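Local coordinates for response regulator receiver domain protein (CheY) (Rhodospirillum rubrum, PDB 3HEB), which probably relays two-component signals as a CheY-like receiver domain, switched by phosphorylation of an aspartate by a partner histidine kinase, at residues L14-L19 against E123-A128. Numbering follows the deposited sequence.
Sequences LGHARL and ENFANA. With PO4 (phosphate ion), chain C.
Phe-125 extends from helix 122-136 with CG anti to its backbone N (chi1 -174°), which carries the ring across to helix 14-26, where His-16, its CG opposite the carbonyl carbon, presents an imidazole face to it. The two rings form a T-shaped pair with planes at 87°: the Phe-125 edge meets the His-16 face. Phe-125 CE2 lies over the centre of the imidazole, 3.7 Å from His-16 CG. Leu-19, one turn on from His-16, takes one face of the same phenyl ring. Its CD2 makes a CH-pi contact 3.6 Å from the Phe-125 centroid, shifted toward the rim on the CD2 side. The other branch, Leu-19 CD1, packs on Ala-126 CB at 3.7 Å. Within these two segments the backbones come nearest at Leu-19 CA and Ala-126 CA, 6.5 Å apart; the axes of the short segments approach no closer than 11.0 Å, a span bridged by side chains. Tyr-122 and Ile-129 also touch Leu-19, and Phe-125 also touches Lys-118 and Pro-119. The contact thus joins the first and last helices of the receiver fold, on one side of its parallel sheet. Both imidazole nitrogens are engaged: ND1 is hydrogen-bonded to Lys-118 NZ. His-16 NE2 donates to PO4 O2 at 2.9 Å, the N-H...O angle being 156° and the oxygen near the ring plane. An alanine in place of His-16 would probably leave the Phe-125 edge without its aromatic partner and the phosphate without this donor. The ion probably comes from the crystallisation liquor and does not represent the predicted aspartyl phosphate. Polar bonds at the imidazole rim and the phenyl edge over its face together probably restrict rotation of His-16, and the pair of bonds is consistent with a neutral imidazole protonated at NE2, its ND1 accepting from the Lys-118 ammonium.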
ATOM      1  N   LEU A  14     -21.593  -5.026 -10.731  1.00 17.94           N
ATOM      2  CA  LEU A  14     -21.779  -3.823 -11.515  1.00 18.45           C
ATOM      3  C   LEU A  14     -22.189  -2.640 -10.672  1.00 18.36           C
ATOM      4  O   LEU A  14     -21.918  -1.488 -11.020  1.00 19.70           O
ATOM      5  CB  LEU A  14     -22.805  -4.080 -12.613  1.00 17.49           C
ATOM      6  CG  LEU A  14     -22.303  -5.092 -13.646  1.00 16.56           C
ATOM      7  CD1 LEU A  14     -23.355  -5.256 -14.741  1.00 17.23           C
ATOM      8  CD2 LEU A  14     -20.984  -4.604 -14.243  1.00 13.05           C
ATOM      9  N   GLY A  15     -22.841  -2.916  -9.556  1.00 17.66           N
ATOM     10  CA  GLY A  15     -23.240  -1.819  -8.706  1.00 18.16           C
ATOM     11  C   GLY A  15     -22.036  -1.198  -8.021  1.00 17.91           C
ATOM     12  O   GLY A  15     -21.922   0.019  -7.942  1.00 20.72           O
ATOM     13  N   HIS A  16     -21.130  -2.036  -7.530  1.00 17.06           N
ATOM     14  CA  HIS A  16     -19.932  -1.542  -6.870  1.00 14.73           C
ATOM     15  C   HIS A  16     -18.989  -0.942  -7.891  1.00 14.93           C
ATOM     16  O   HIS A  16     -18.334   0.068  -7.626  1.00 15.12           O
ATOM     17  CB  HIS A  16     -19.224  -2.671  -6.128  1.00 13.34           C
ATOM     18  CG  HIS A  16     -19.999  -3.210  -4.966  1.00 11.51           C
ATOM     19  ND1 HIS A  16     -19.476  -4.131  -4.083  1.00 12.19           N
ATOM     20  CD2 HIS A  16     -21.274  -2.986  -4.563  1.00  8.40           C
ATOM     21  CE1 HIS A  16     -20.392  -4.451  -3.188  1.00 11.08           C
ATOM     22  NE2 HIS A  16     -21.492  -3.769  -3.462  1.00 12.33           N
ATOM     23  N   ALA A  17     -18.923  -1.556  -9.066  1.00 13.97           N
ATOM     24  CA  ALA A  17     -18.044  -1.055 -10.107  1.00 14.45           C
ATOM     25  C   ALA A  17     -18.389   0.383 -10.474  1.00 14.39           C
ATOM     26  O   ALA A  17     -17.498   1.194 -10.691  1.00 15.24           O
ATOM     27  CB  ALA A  17     -18.125  -1.942 -11.342  1.00 15.37           C
ATOM     28  N   ARG A  18     -19.678   0.698 -10.541  1.00 15.53           N
ATOM     29  CA  ARG A  18     -20.101   2.046 -10.891  1.00 17.50           C
ATOM     30  C   ARG A  18     -19.936   3.003  -9.714  1.00 17.80           C
ATOM     31  O   ARG A  18     -19.751   4.200  -9.906  1.00 18.42           O
ATOM     32  CB  ARG A  18     -21.551   2.038 -11.398  1.00 20.34           C
ATOM     33  CG  ARG A  18     -21.728   1.361 -12.769  1.00 23.66           C
ATOM     34  CD  ARG A  18     -23.197   1.348 -13.211  1.00 27.13           C
ATOM     35  NE  ARG A  18     -23.408   0.563 -14.430  1.00 29.77           N
ATOM     36  CZ  ARG A  18     -22.904   0.873 -15.620  1.00 31.99           C
ATOM     37  NH1 ARG A  18     -22.156   1.958 -15.765  1.00 34.56           N
ATOM     38  NH2 ARG A  18     -23.140   0.096 -16.669  1.00 32.87           N
ATOM     39  N   LEU A  19     -19.988   2.479  -8.495  1.00 17.29           N
ATOM     40  CA  LEU A  19     -19.802   3.321  -7.313  1.00 18.21           C
ATOM     41  C   LEU A  19     -18.319   3.678  -7.144  1.00 17.76           C
ATOM     42  O   LEU A  19     -17.971   4.812  -6.804  1.00 18.41           O
ATOM     43  CB  LEU A  19     -20.286   2.594  -6.059  1.00 20.06           C
ATOM     44  CG  LEU A  19     -19.917   3.296  -4.750  1.00 21.94           C
ATOM     45  CD1 LEU A  19     -20.700   4.595  -4.630  1.00 24.10           C
ATOM     46  CD2 LEU A  19     -20.227   2.382  -3.580  1.00 24.63           C
ATOM     47  N   GLU A 123     -22.705   4.801   1.906  1.00 19.37           N
ATOM     48  CA  GLU A 123     -22.060   6.106   1.988  1.00 20.29           C
ATOM     49  C   GLU A 123     -20.618   5.970   2.493  1.00 19.19           C
ATOM     50  O   GLU A 123     -19.711   6.618   1.974  1.00 20.02           O
ATOM     51  CB  GLU A 123     -22.856   7.035   2.912  1.00 22.25           C
ATOM     52  CG  GLU A 123     -24.354   7.062   2.625  1.00 27.59           C
ATOM     53  CD  GLU A 123     -25.050   8.302   3.179  1.00 30.74           C
ATOM     54  OE1 GLU A 123     -26.295   8.400   3.063  1.00 31.02           O
ATOM     55  OE2 GLU A 123     -24.351   9.186   3.722  1.00 33.54           O
ATOM     56  N   ASN A 124     -20.404   5.142   3.508  1.00 18.45           N
ATOM     57  CA  ASN A 124     -19.050   4.957   4.018  1.00 17.15           C
ATOM     58  C   ASN A 124     -18.237   4.324   2.911  1.00 17.10           C
ATOM     59  O   ASN A 124     -17.051   4.611   2.750  1.00 16.76           O
ATOM     60  CB  ASN A 124     -19.039   4.047   5.243  1.00 17.96           C
ATOM     61  CG  ASN A 124     -19.785   4.649   6.411  1.00 20.49           C
ATOM     62  OD1 ASN A 124     -19.922   5.870   6.508  1.00 19.06           O
ATOM     63  ND2 ASN A 124     -20.256   3.797   7.316  1.00 21.94           N
ATOM     64  N   PHE A 125     -18.894   3.466   2.141  1.00 15.33           N
ATOM     65  CA  PHE A 125     -18.253   2.785   1.033  1.00 15.71           C
ATOM     66  C   PHE A 125     -17.801   3.817  -0.006  1.00 15.42           C
ATOM     67  O   PHE A 125     -16.654   3.819  -0.437  1.00 15.78           O
ATOM     68  CB  PHE A 125     -19.250   1.794   0.414  1.00 14.81           C
ATOM     69  CG  PHE A 125     -18.671   0.923  -0.666  1.00 11.98           C
ATOM     70  CD1 PHE A 125     -17.324   0.991  -1.008  1.00  9.21           C
ATOM     71  CD2 PHE A 125     -19.479   0.012  -1.332  1.00 11.58           C
ATOM     72  CE1 PHE A 125     -16.801   0.188  -2.007  1.00  7.98           C
ATOM     73  CE2 PHE A 125     -18.959  -0.799  -2.337  1.00 11.11           C
ATOM     74  CZ  PHE A 125     -17.611  -0.715  -2.668  1.00  7.42           C
ATOM     75  N   ALA A 126     -18.711   4.706  -0.394  1.00 17.21           N
ATOM     76  CA  ALA A 126     -18.415   5.739  -1.386  1.00 15.98           C
ATOM     77  C   ALA A 126     -17.313   6.672  -0.893  1.00 16.38           C
ATOM     78  O   ALA A 126     -16.385   6.999  -1.635  1.00 15.13           O
ATOM     79  CB  ALA A 126     -19.680   6.533  -1.702  1.00 15.90           C
ATOM     80  N   ASN A 127     -17.425   7.102   0.359  1.00 15.96           N
ATOM     81  CA  ASN A 127     -16.429   7.983   0.948  1.00 17.55           C
ATOM     82  C   ASN A 127     -15.049   7.329   0.987  1.00 17.45           C
ATOM     83  O   ASN A 127     -14.038   7.991   0.744  1.00 18.85           O
ATOM     84  CB  ASN A 127     -16.814   8.358   2.373  1.00 19.65           C
ATOM     85  CG  ASN A 127     -15.617   8.818   3.172  1.00 26.15           C
ATOM     86  OD1 ASN A 127     -15.135   9.941   3.004  1.00 28.60           O
ATOM     87  ND2 ASN A 127     -15.102   7.933   4.027  1.00 28.51           N
ATOM     88  N   ALA A 128     -15.006   6.037   1.306  1.00 14.34           N
ATOM     89  CA  ALA A 128     -13.742   5.327   1.380  1.00 13.44           C
ATOM     90  C   ALA A 128     -13.036   5.296   0.025  1.00 14.34           C
ATOM     91  O   ALA A 128     -11.815   5.413  -0.039  1.00 14.69           O
ATOM     92  CB  ALA A 128     -13.964   3.916   1.894  1.00 14.70           C
TER
HETATM   93  P   PO4 C 156     -23.011  -3.528   0.093  1.00 48.60           P
HETATM   94  O1  PO4 C 156     -23.758  -2.178   0.494  1.00 44.95           O
HETATM   95  O2  PO4 C 156     -23.493  -4.021  -1.336  1.00 42.35           O
HETATM   96  O3  PO4 C 156     -21.448  -3.280   0.056  1.00 46.12           O
HETATM   97  O4  PO4 C 156     -23.340  -4.652   1.161  1.00 44.72           O